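Local coordinates for GDP-L-fucose synthase (Campylobacter jejuni subsp. jejuni serotype O:2, PDB 7M13), which binds NADPH in a Rossmann-type domain and acts as a GDP-D-glycero-L-gluco-heptose synthase in making the capsular polysaccharide of this bacterium, at residues B[187-199]-B[222-234]. Residues are numbered along the deposited sequence; the frame is centred on the assembly and turned at random.
Sequences ALLRKFHLAKLLS and LHNFGISKKSVEI
Lys191 reaches from helix 184-199 across Ile227 and Val232 to the backbone beyond them. Its NZ donates to two carbonyls, at 2.7 Å to Phe225 O and at 3.2 Å to Glu233 O. Toward Phe225 O the donor is tilted modestly from the carbonyl plane; toward Glu233 O it stands 39° above it. A bend in the lysine chain (chi3 54°) brings NZ to this double grip, joining the turn after helix 215-224 to strand 231-235 through one amine. Predicted to bind substrate, Lys191 thus has its amine held by main chain in this NADPH-bound structure.

Beneath the lysine stem, Ile227 packs obliquely, CD1 lying 3.9 Å from Lys191 CG. Its CG2, anti to the backbone N, lies against the helix backbone at Lys191 O and Ala195 N, a pair hydrogen-bonded to each other. The methyls of Val232 divide their contacts: CG1 touches Lys191 CE, while CG2 sits over one face of the Phe192 ring, 3.8 Å from its centroid in a CH-pi contact, and presses on Ala195 CB at a tight 3.5 Å. Leu194 CD1 meets Leu222 CD2 at 3.4 Å, the two side chains roughly perpendicular; one turn on, Leu198 CD1 lies against Ser228 CA and C.

Gly226, with positive phi, closes helix 215-224 in a Schellman motif, and strand 231-235 then runs roughly antiparallel to segment 187-199 (149° between short axes). It pairs in parallel with strand 303-307, a small sheet apart from the Rossmann sheet, probably in the substrate-binding region of this extended short-chain dehydrogenase; helix 287-298 packs on Leu188 and Phe192, helix 203-210 on Leu194 and Leu198.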
loop_
_atom_site.group_PDB
_atom_site.type_symbol
_atom_site.label_atom_id
_atom_site.label_comp_id
_atom_site.label_asym_id
_atom_site.label_seq_id
_atom_site.Cartn_x
_atom_site.Cartn_y
_atom_site.Cartn_z
ATOM N N ALA B 187 26.370 15.062 3.327
ATOM C CA ALA B 187 27.475 14.232 3.873
ATOM C C ALA B 187 28.736 14.440 3.036
ATOM O O ALA B 187 29.823 14.543 3.630
ATOM C CB ALA B 187 27.113 12.772 3.890
ATOM N N LEU B 188 28.598 14.487 1.708
ATOM C CA LEU B 188 29.736 14.760 0.800
ATOM C C LEU B 188 30.348 16.117 1.173
ATOM O O LEU B 188 31.585 16.187 1.318
ATOM C CB LEU B 188 29.235 14.729 -0.650
ATOM C CG LEU B 188 30.322 14.700 -1.722
ATOM C CD1 LEU B 188 31.299 13.560 -1.491
ATOM C CD2 LEU B 188 29.685 14.578 -3.094
ATOM N N LEU B 189 29.532 17.160 1.329
ATOM C CA LEU B 189 30.024 18.507 1.709
ATOM C C LEU B 189 30.816 18.351 3.009
ATOM O O LEU B 189 31.945 18.897 3.081
ATOM C CB LEU B 189 28.857 19.482 1.879
ATOM C CG LEU B 189 29.257 20.909 2.238
ATOM C CD1 LEU B 189 30.173 21.501 1.175
ATOM C CD2 LEU B 189 28.030 21.785 2.424
ATOM N N ARG B 190 30.281 17.595 3.976
ATOM C CA ARG B 190 30.929 17.462 5.307
ATOM C C ARG B 190 32.231 16.676 5.170
ATOM O O ARG B 190 33.194 17.037 5.868
ATOM C CB ARG B 190 30.030 16.794 6.349
ATOM C CG ARG B 190 30.563 16.962 7.767
ATOM C CD ARG B 190 29.551 16.620 8.840
ATOM N NE ARG B 190 30.141 16.615 10.172
ATOM C CZ ARG B 190 29.515 16.208 11.270
ATOM N NH1 ARG B 190 30.136 16.242 12.435
ATOM N NH2 ARG B 190 28.266 15.780 11.205
ATOM N N LYS B 191 32.266 15.656 4.317
ATOM C CA LYS B 191 33.481 14.820 4.106
ATOM C C LYS B 191 34.629 15.702 3.604
ATOM O O LYS B 191 35.761 15.575 4.126
ATOM C CB LYS B 191 33.215 13.697 3.099
ATOM C CG LYS B 191 32.497 12.471 3.655
ATOM C CD LYS B 191 32.505 11.273 2.707
ATOM C CE LYS B 191 33.894 10.874 2.245
ATOM N NZ LYS B 191 33.926 9.522 1.632
ATOM N N PHE B 192 34.378 16.565 2.620
ATOM C CA PHE B 192 35.435 17.444 2.057
ATOM C C PHE B 192 35.826 18.516 3.079
ATOM O O PHE B 192 37.004 18.866 3.111
ATOM C CB PHE B 192 35.010 18.045 0.718
ATOM C CG PHE B 192 35.310 17.127 -0.433
ATOM C CD1 PHE B 192 36.568 17.100 -1.006
ATOM C CD2 PHE B 192 34.346 16.248 -0.906
ATOM C CE1 PHE B 192 36.854 16.236 -2.052
ATOM C CE2 PHE B 192 34.629 15.396 -1.961
ATOM C CZ PHE B 192 35.885 15.377 -2.521
ATOM N N HIS B 193 34.880 19.032 3.869
ATOM C CA HIS B 193 35.165 20.065 4.900
ATOM C C HIS B 193 36.154 19.494 5.925
ATOM O O HIS B 193 37.171 20.163 6.212
ATOM C CB HIS B 193 33.872 20.572 5.544
ATOM C CG HIS B 193 34.111 21.581 6.610
ATOM N ND1 HIS B 193 34.479 22.881 6.321
ATOM C CD2 HIS B 193 34.057 21.484 7.956
ATOM C CE1 HIS B 193 34.625 23.550 7.449
ATOM N NE2 HIS B 193 34.370 22.714 8.464
ATOM N N LEU B 194 35.889 18.295 6.440
ATOM C CA LEU B 194 36.759 17.632 7.446
ATOM C C LEU B 194 38.111 17.274 6.816
ATOM O O LEU B 194 39.126 17.396 7.521
ATOM C CB LEU B 194 36.073 16.385 8.001
ATOM C CG LEU B 194 34.776 16.631 8.766
ATOM C CD1 LEU B 194 34.315 15.349 9.430
ATOM C CD2 LEU B 194 34.942 17.743 9.789
ATOM N N ALA B 195 38.136 16.860 5.544
ATOM C CA ALA B 195 39.381 16.612 4.784
ATOM C C ALA B 195 40.226 17.889 4.787
ATOM O O ALA B 195 41.459 17.793 4.966
ATOM C CB ALA B 195 39.077 16.172 3.372
ATOM N N LYS B 196 39.586 19.039 4.566
ATOM C CA LYS B 196 40.251 20.368 4.557
ATOM C C LYS B 196 40.771 20.663 5.964
ATOM O O LYS B 196 41.951 21.058 6.088
ATOM C CB LYS B 196 39.304 21.469 4.078
ATOM C CG LYS B 196 39.955 22.839 3.933
ATOM C CD LYS B 196 39.074 23.885 3.294
ATOM C CE LYS B 196 37.996 24.391 4.231
ATOM N NZ LYS B 196 37.300 25.571 3.668
ATOM N N LEU B 197 39.925 20.502 6.992
ATOM C CA LEU B 197 40.359 20.737 8.394
ATOM C C LEU B 197 41.604 19.888 8.673
ATOM O O LEU B 197 42.551 20.428 9.266
ATOM C CB LEU B 197 39.236 20.403 9.382
ATOM C CG LEU B 197 38.022 21.335 9.364
ATOM C CD1 LEU B 197 37.086 21.006 10.514
ATOM C CD2 LEU B 197 38.409 22.804 9.405
ATOM N N LEU B 198 41.625 18.624 8.253
ATOM C CA LEU B 198 42.798 17.733 8.458
ATOM C C LEU B 198 44.013 18.299 7.722
ATOM O O LEU B 198 45.109 18.288 8.321
ATOM C CB LEU B 198 42.506 16.307 7.984
ATOM C CG LEU B 198 41.670 15.424 8.915
ATOM C CD1 LEU B 198 41.370 14.086 8.252
ATOM C CD2 LEU B 198 42.384 15.190 10.240
ATOM N N SER B 199 43.820 18.782 6.492
ATOM C CA SER B 199 44.887 19.360 5.627
ATOM C C SER B 199 45.477 20.623 6.270
ATOM O O SER B 199 46.700 20.846 6.111
ATOM C CB SER B 199 44.355 19.666 4.255
ATOM O OG SER B 199 43.561 20.843 4.285
ATOM N N LEU B 222 37.273 9.103 10.943
ATOM C CA LEU B 222 37.308 9.849 9.654
ATOM C C LEU B 222 37.847 8.947 8.539
ATOM O O LEU B 222 37.223 8.919 7.452
ATOM C CB LEU B 222 38.178 11.098 9.823
ATOM C CG LEU B 222 37.570 12.196 10.689
ATOM C CD1 LEU B 222 38.560 13.336 10.893
ATOM C CD2 LEU B 222 36.277 12.711 10.075
ATOM N N HIS B 223 38.952 8.238 8.799
ATOM C CA HIS B 223 39.682 7.397 7.810
ATOM C C HIS B 223 38.763 6.279 7.302
ATOM O O HIS B 223 38.966 5.825 6.153
ATOM C CB HIS B 223 40.988 6.862 8.416
ATOM C CG HIS B 223 42.132 7.822 8.347
ATOM N ND1 HIS B 223 43.318 7.509 7.708
ATOM C CD2 HIS B 223 42.281 9.077 8.826
ATOM C CE1 HIS B 223 44.149 8.528 7.803
ATOM N NE2 HIS B 223 43.537 9.503 8.485
ATOM N N ASN B 224 37.780 5.873 8.116
ATOM C CA ASN B 224 36.823 4.777 7.800
ATOM C C ASN B 224 35.630 5.326 7.001
ATOM O O ASN B 224 34.940 4.510 6.362
ATOM C CB ASN B 224 36.366 4.040 9.065
ATOM C CG ASN B 224 37.324 2.946 9.496
ATOM O OD1 ASN B 224 38.108 2.436 8.696
ATOM N ND2 ASN B 224 37.263 2.571 10.763
ATOM N N PHE B 225 35.396 6.643 7.030
ATOM C CA PHE B 225 34.485 7.358 6.094
ATOM C C PHE B 225 35.279 7.842 4.870
ATOM O O PHE B 225 34.715 8.618 4.076
ATOM C CB PHE B 225 33.765 8.511 6.802
ATOM C CG PHE B 225 32.530 8.097 7.560
ATOM C CD1 PHE B 225 31.425 7.594 6.889
ATOM C CD2 PHE B 225 32.472 8.196 8.943
ATOM C CE1 PHE B 225 30.289 7.197 7.582
ATOM C CE2 PHE B 225 31.337 7.801 9.636
ATOM C CZ PHE B 225 30.248 7.300 8.956
ATOM N N GLY B 226 36.533 7.390 4.727
ATOM C CA GLY B 226 37.424 7.682 3.584
ATOM C C GLY B 226 37.947 9.112 3.614
ATOM O O GLY B 226 38.363 9.622 2.536
ATOM N N ILE B 227 37.923 9.742 4.794
ATOM C CA ILE B 227 38.376 11.145 5.034
ATOM C C ILE B 227 39.804 11.089 5.576
ATOM O O ILE B 227 40.005 10.400 6.602
ATOM C CB ILE B 227 37.437 11.890 6.000
ATOM C CG1 ILE B 227 35.971 11.829 5.547
ATOM C CG2 ILE B 227 37.899 13.328 6.204
ATOM C CD1 ILE B 227 34.976 12.094 6.655
ATOM N N SER B 228 40.739 11.777 4.909
ATOM C CA SER B 228 42.160 11.923 5.325
ATOM C C SER B 228 42.694 13.297 4.905
ATOM O O SER B 228 41.976 14.019 4.170
ATOM C CB SER B 228 43.000 10.811 4.778
ATOM O OG SER B 228 43.370 11.079 3.440
ATOM N N LYS B 229 43.890 13.668 5.377
ATOM C CA LYS B 229 44.478 15.010 5.120
ATOM C C LYS B 229 44.919 15.084 3.655
ATOM O O LYS B 229 44.936 16.195 3.118
ATOM C CB LYS B 229 45.602 15.339 6.114
ATOM C CG LYS B 229 46.967 14.724 5.828
ATOM C CD LYS B 229 48.065 15.339 6.677
ATOM C CE LYS B 229 49.137 14.353 7.091
ATOM N NZ LYS B 229 50.085 14.954 8.061
ATOM N N LYS B 230 45.227 13.943 3.030
ATOM C CA LYS B 230 45.771 13.880 1.652
ATOM C C LYS B 230 44.648 13.637 0.624
ATOM O O LYS B 230 44.851 14.017 -0.534
ATOM C CB LYS B 230 46.858 12.837 1.569
ATOM N N SER B 231 43.519 13.021 1.003
ATOM C CA SER B 231 42.471 12.598 0.034
ATOM C C SER B 231 41.089 12.431 0.679
ATOM O O SER B 231 40.997 12.204 1.911
ATOM C CB SER B 231 42.890 11.343 -0.675
ATOM O OG SER B 231 43.123 10.296 0.249
ATOM N N VAL B 232 40.050 12.556 -0.152
ATOM C CA VAL B 232 38.697 11.984 0.077
ATOM C C VAL B 232 38.561 10.784 -0.859
ATOM O O VAL B 232 38.655 10.974 -2.101
ATOM C CB VAL B 232 37.587 13.028 -0.137
ATOM C CG1 VAL B 232 36.197 12.415 -0.037
ATOM C CG2 VAL B 232 37.732 14.190 0.835
ATOM N N GLU B 233 38.419 9.597 -0.268
ATOM C CA GLU B 233 38.258 8.301 -0.973
ATOM C C GLU B 233 36.773 7.933 -0.971
ATOM O O GLU B 233 36.171 7.884 0.121
ATOM C CB GLU B 233 39.107 7.238 -0.276
ATOM C CG GLU B 233 39.192 5.927 -1.035
ATOM C CD GLU B 233 40.400 5.072 -0.682
ATOM O OE1 GLU B 233 41.128 5.435 0.269
ATOM O OE2 GLU B 233 40.612 4.049 -1.359
ATOM N N ILE B 234 36.197 7.701 -2.150
ATOM C CA ILE B 234 34.769 7.302 -2.286
ATOM C C ILE B 234 34.737 5.888 -2.871
ATOM O O ILE B 234 35.465 5.634 -3.842
ATOM C CB ILE B 234 33.992 8.330 -3.130
ATOM C CG1 ILE B 234 34.086 9.724 -2.507
ATOM C CG2 ILE B 234 32.546 7.897 -3.326
ATOM C CD1 ILE B 234 33.496 10.826 -3.359
#